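Local coordinates for protein TRAP dicarboxylate transporter-DctP subunit (Rhodobacter sphaeroides, PDB 4PE3) that probably captures an organic acid or similar solute in the periplasm and delivers it to a TRAP-type membrane transporter for uptake, at residues A[110-116]-A[236-242]; A[134-138]-A[325-329]. All coordinates share one frame; numbering follows the deposited sequence.

From the N terminus, the chain first builds much of the five-stranded sheet and then runs through helix 104-110 into the loop 110-116. Contact 1 closes a loop of 119 residues when 236-242 returns beside that loop, just before strand 243-248 enters the same sheet. Before then, helix 131-139 has supplied 134-138, whose partner 325-329 arrives only with the last helix; contact 2 therefore closes a loop of 186 residues. The two closures cross rather than nest, and their centres lie about 17 Å apart. Contact 1 joins buried connections near the centre of the molecule, whereas contact 2 pins the C-terminal helix 324-339 to helix 131-139.

Contact 1 (A[110-116]-A[236-242]); sequences ANPVGAW and GFHSLPL
Phe237 O lies 3.3 Å from Gly114 CA, a C-H...O contact at one end of an antiparallel pairing of two loops. In this two-lobed solute-binding fold, 236-242 leads into strand 243-248 of the five-stranded sheet, while Phe237 itself stacks on Trp300. Gly114 is the third residue of a type II beta turn from Pro112 to Ala115, and its positive phi, 95°, suits glycine because a CB would jam against the preceding carbonyl oxygen. At His238 the carbonyl oxygen accepts Gly114 N at 3.2 Å and also touches Val113 CA. The imidazole runs beside Val113, whose CG1 sits at the ring edge; His238 NE2 is hydrogen-bonded to Asp213, a zinc ligand, which makes the histidine a second-shell residue of that site. Ser239, with its side chain about 4 Å from a bound zinc ion, uses OG to accept Asn111 ND2 at 3.0 Å, the oxygen lying almost exactly in the amide plane. The same amide reaches the next residue: Asn111 OD1 receives Leu240 N at 3.0 Å in a nearly straight bond (168°), with the donor tilted from the carbonyl plane. Swinging CG anti to the backbone N (chi1 -158°) lets the asparagine serve both neighbours just after its helix ends. A leucine here would probably leave Ser239 OG and Leu240 N without these partners, since its methyls can neither donate nor accept. Beyond, Leu240 crosses Trp116 at about a right angle, with CD1 3.6 Å from Trp116 CB, an apolar fit for a branched chain. Past Pro241, Leu242 N gives its hydrogen to Ala110 O at 2.9 Å, and a water donates to both Ala110 O and Leu240 O, at 3.0 Å from Ala110 O.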
# COMPACT_ATOMS: atom_id res chain seq x y z
N ALA A 110 5.90 4.90 0.54
CA ALA A 110 5.31 3.57 0.47
C ALA A 110 3.95 3.53 1.15
O ALA A 110 3.05 2.78 0.76
CB ALA A 110 6.23 2.55 1.10
N ASN A 111 3.78 4.32 2.19
CA ASN A 111 2.49 4.36 2.89
C ASN A 111 2.37 5.65 3.68
O ASN A 111 2.62 5.68 4.89
CB ASN A 111 2.35 3.14 3.80
CG ASN A 111 0.90 2.82 4.14
OD1 ASN A 111 -0.02 3.52 3.77
ND2 ASN A 111 0.71 1.72 4.87
N PRO A 112 2.04 6.73 2.98
CA PRO A 112 1.88 8.01 3.66
C PRO A 112 0.53 8.00 4.37
O PRO A 112 -0.51 8.26 3.77
CB PRO A 112 1.91 9.02 2.53
CG PRO A 112 1.43 8.26 1.33
CD PRO A 112 1.86 6.84 1.52
N VAL A 113 0.59 7.57 5.62
CA VAL A 113 -0.58 7.23 6.40
C VAL A 113 -1.60 8.35 6.33
O VAL A 113 -1.29 9.51 6.61
CB VAL A 113 -0.16 6.95 7.85
CG1 VAL A 113 -1.38 6.76 8.74
CG2 VAL A 113 0.76 5.74 7.93
N GLY A 114 -2.81 8.02 5.90
CA GLY A 114 -3.91 8.95 5.86
C GLY A 114 -4.14 9.67 4.54
O GLY A 114 -5.14 10.37 4.34
N ALA A 115 -3.22 9.53 3.61
CA ALA A 115 -3.33 10.25 2.35
C ALA A 115 -4.48 9.79 1.45
O ALA A 115 -5.02 10.58 0.69
CB ALA A 115 -2.04 10.15 1.58
N TRP A 116 -4.82 8.50 1.51
CA TRP A 116 -5.64 7.90 0.47
C TRP A 116 -6.97 7.34 0.98
O TRP A 116 -7.05 6.80 2.09
CB TRP A 116 -4.88 6.75 -0.23
CG TRP A 116 -3.48 7.10 -0.64
CD1 TRP A 116 -2.35 6.43 -0.29
CD2 TRP A 116 -3.07 8.20 -1.45
NE1 TRP A 116 -1.26 7.05 -0.83
CE2 TRP A 116 -1.67 8.11 -1.57
CE3 TRP A 116 -3.74 9.22 -2.11
CZ2 TRP A 116 -0.93 9.04 -2.29
CZ3 TRP A 116 -2.99 10.14 -2.85
CH2 TRP A 116 -1.61 10.03 -2.93
N GLY A 236 -11.38 2.30 4.27
CA GLY A 236 -10.50 2.79 5.31
C GLY A 236 -9.90 4.15 5.00
O GLY A 236 -10.07 4.70 3.91
N PHE A 237 -9.16 4.67 5.97
CA PHE A 237 -8.67 6.05 5.89
C PHE A 237 -7.20 6.18 6.24
O PHE A 237 -6.73 7.31 6.40
CB PHE A 237 -9.50 6.97 6.81
CG PHE A 237 -9.55 6.52 8.23
CD1 PHE A 237 -8.52 6.83 9.09
CD2 PHE A 237 -10.61 5.74 8.70
CE1 PHE A 237 -8.54 6.40 10.40
CE2 PHE A 237 -10.61 5.29 10.00
CZ PHE A 237 -9.58 5.60 10.85
N HIS A 238 -6.45 5.09 6.35
CA HIS A 238 -5.10 5.25 6.86
C HIS A 238 -3.97 4.43 6.29
O HIS A 238 -2.83 4.87 6.37
CB HIS A 238 -5.08 5.16 8.38
CG HIS A 238 -4.88 3.78 8.88
ND1 HIS A 238 -5.89 2.84 8.94
CD2 HIS A 238 -3.76 3.16 9.32
CE1 HIS A 238 -5.39 1.70 9.39
NE2 HIS A 238 -4.11 1.87 9.64
N SER A 239 -4.21 3.25 5.70
CA SER A 239 -3.12 2.38 5.28
C SER A 239 -3.36 1.80 3.89
O SER A 239 -4.33 1.07 3.68
CB SER A 239 -2.92 1.25 6.27
OG SER A 239 -1.82 0.47 5.80
N LEU A 240 -2.49 2.13 2.94
CA LEU A 240 -2.61 1.68 1.58
C LEU A 240 -1.19 1.44 1.06
O LEU A 240 -0.57 2.35 0.50
CB LEU A 240 -3.36 2.73 0.74
CG LEU A 240 -3.98 2.26 -0.58
CD1 LEU A 240 -4.98 3.31 -1.12
CD2 LEU A 240 -2.91 1.97 -1.60
N PRO A 241 -0.64 0.24 1.29
CA PRO A 241 0.77 0.01 0.96
C PRO A 241 1.08 0.02 -0.54
O PRO A 241 0.32 -0.48 -1.35
CB PRO A 241 1.06 -1.36 1.56
CG PRO A 241 -0.03 -1.60 2.56
CD PRO A 241 -1.22 -0.86 2.07
N LEU A 242 2.23 0.59 -0.88
CA LEU A 242 2.73 0.64 -2.26
C LEU A 242 3.60 -0.57 -2.53
O LEU A 242 4.56 -0.82 -1.82
CB LEU A 242 3.54 1.93 -2.48
CG LEU A 242 3.91 2.35 -3.88
CD1 LEU A 242 4.29 3.82 -3.96
CD2 LEU A 242 5.08 1.52 -4.36
O HOH W 1 0.88 4.25 -0.66
O HOH W 2 -7.84 10.03 5.22

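Contact 2 (A[134-138]-A[325-329]); sequences LMNEL and MAQKV
Leu138 and Met325 pass alongside one another, running opposite ways, between two antiparallel helices, the short segments of which run at 171° with axes 11.1 Å apart. This helix pair on the flank of the solute-binding fold joins helix 131-139 to the C-terminal helix 324-339, and helix 104-110 packs against both: Phe106 touches Leu138, Ile109 touches Leu134 and Leu108 touches Val329. Leu134, Glu137 and Leu138 of the first helix meet Met325, Lys328 and Val329 of the second, each set spaced i, i+3, i+4, which keeps it on one helical face.

Met325, present as selenomethionine, fills much of the space between the helices. Its long, unbranched chain is bent at both chi2 and chi3 (-51° and -66°), which folds the terminal methyl back toward helix 131-139. CE thus comes 3.8 Å from Leu138 CD2, and the flexible methionine-type chain, with selenium in place of sulfur here, suits a seam where a stiffer branched residue could not curl so. Glu137 crosses Met325 at a slant, extended outward with CG anti to the backbone N; its methylene CG lies 3.7 Å from Met325 CE, so the aliphatic part of the glutamate joins the apolar seam.

Further toward solvent, Glu137 and Lys328 reach for each other across the gap between the helices, and their opposite charges suit a salt bridge there. The modelled Glu137 OE1 and Lys328 NZ are too close, however, so its detailed geometry is doubtful.

Leu134 points toward the partner helix and spreads its two methyls over neighbouring residues. One, CD2, meets the aliphatic stem of Lys328, 3.8 Å from Lys328 CG, apolar cover that a lysine stem can offer beneath its charge. The other branch faces the beta-branched Val329: Leu134 CD1 sits 3.9 Å from Val329 CA and 4.2 Å from Val329 CG2.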
# COMPACT_ATOMS: atom_id res chain seq x y z
N LEU A 134 9.56 10.35 -8.53
CA LEU A 134 10.14 10.19 -7.21
C LEU A 134 10.71 8.76 -7.07
O LEU A 134 11.82 8.58 -6.59
CB LEU A 134 9.10 10.45 -6.11
CG LEU A 134 8.57 11.87 -5.92
CD1 LEU A 134 7.43 11.84 -4.90
CD2 LEU A 134 9.69 12.74 -5.45
N MSE A 135 9.93 7.77 -7.49
CA MSE A 135 10.39 6.37 -7.36
C MSE A 135 11.69 6.14 -8.14
O MSE A 135 12.63 5.55 -7.63
CB MSE A 135 9.34 5.41 -7.84
CG MSE A 135 8.21 5.20 -6.84
SE MSE A 135 8.76 4.50 -5.08
CE MSE A 135 9.51 2.83 -5.71
N ASN A 136 11.77 6.68 -9.34
CA ASN A 136 12.99 6.56 -10.09
C ASN A 136 14.15 7.36 -9.51
O ASN A 136 15.28 6.91 -9.56
CB ASN A 136 12.76 6.88 -11.56
CG ASN A 136 12.15 5.70 -12.30
OD1 ASN A 136 12.71 4.59 -12.28
ND2 ASN A 136 11.01 5.91 -12.94
N GLU A 137 13.87 8.53 -8.92
CA GLU A 137 14.92 9.26 -8.24
C GLU A 137 15.43 8.46 -7.05
O GLU A 137 16.61 8.52 -6.72
CB GLU A 137 14.42 10.63 -7.75
CG GLU A 137 15.58 11.49 -7.23
CD GLU A 137 15.18 12.91 -6.83
OE1 GLU A 137 14.01 13.28 -7.03
OE2 GLU A 137 16.07 13.64 -6.33
N LEU A 138 14.53 7.70 -6.43
CA LEU A 138 14.91 6.89 -5.29
C LEU A 138 15.67 5.64 -5.68
O LEU A 138 16.60 5.25 -4.99
CB LEU A 138 13.67 6.49 -4.47
CG LEU A 138 13.10 7.60 -3.60
CD1 LEU A 138 11.77 7.19 -3.01
CD2 LEU A 138 14.08 7.94 -2.49
N MSE A 325 15.43 13.51 0.37
CA MSE A 325 14.43 12.84 -0.45
C MSE A 325 13.08 12.74 0.26
O MSE A 325 12.03 12.79 -0.39
CB MSE A 325 14.90 11.44 -0.85
CG MSE A 325 15.86 11.39 -2.01
SE MSE A 325 15.20 12.38 -3.54
CE MSE A 325 13.69 11.36 -4.02
N ALA A 326 13.08 12.62 1.58
CA ALA A 326 11.81 12.58 2.29
C ALA A 326 11.08 13.91 2.15
O ALA A 326 9.86 13.94 1.96
CB ALA A 326 12.01 12.22 3.76
N GLN A 327 11.82 15.01 2.20
CA GLN A 327 11.22 16.31 2.01
C GLN A 327 10.65 16.45 0.60
O GLN A 327 9.56 17.01 0.40
CB GLN A 327 12.24 17.41 2.26
CG GLN A 327 11.68 18.80 2.09
CD GLN A 327 10.71 19.19 3.18
OE1 GLN A 327 11.02 19.08 4.37
NE2 GLN A 327 9.52 19.63 2.79
N LYS A 328 11.35 15.91 -0.39
CA LYS A 328 10.86 15.94 -1.76
C LYS A 328 9.59 15.10 -1.92
O LYS A 328 8.67 15.50 -2.62
CB LYS A 328 11.94 15.44 -2.71
CG LYS A 328 11.65 15.73 -4.17
CD LYS A 328 12.94 15.73 -4.98
CE LYS A 328 12.71 16.15 -6.43
NZ LYS A 328 13.65 15.46 -7.36
N VAL A 329 9.55 13.91 -1.32
CA VAL A 329 8.32 13.11 -1.31
C VAL A 329 7.18 13.92 -0.66
O VAL A 329 6.09 14.05 -1.23
CB VAL A 329 8.52 11.78 -0.58
CG1 VAL A 329 7.16 11.10 -0.35
CG2 VAL A 329 9.49 10.86 -1.36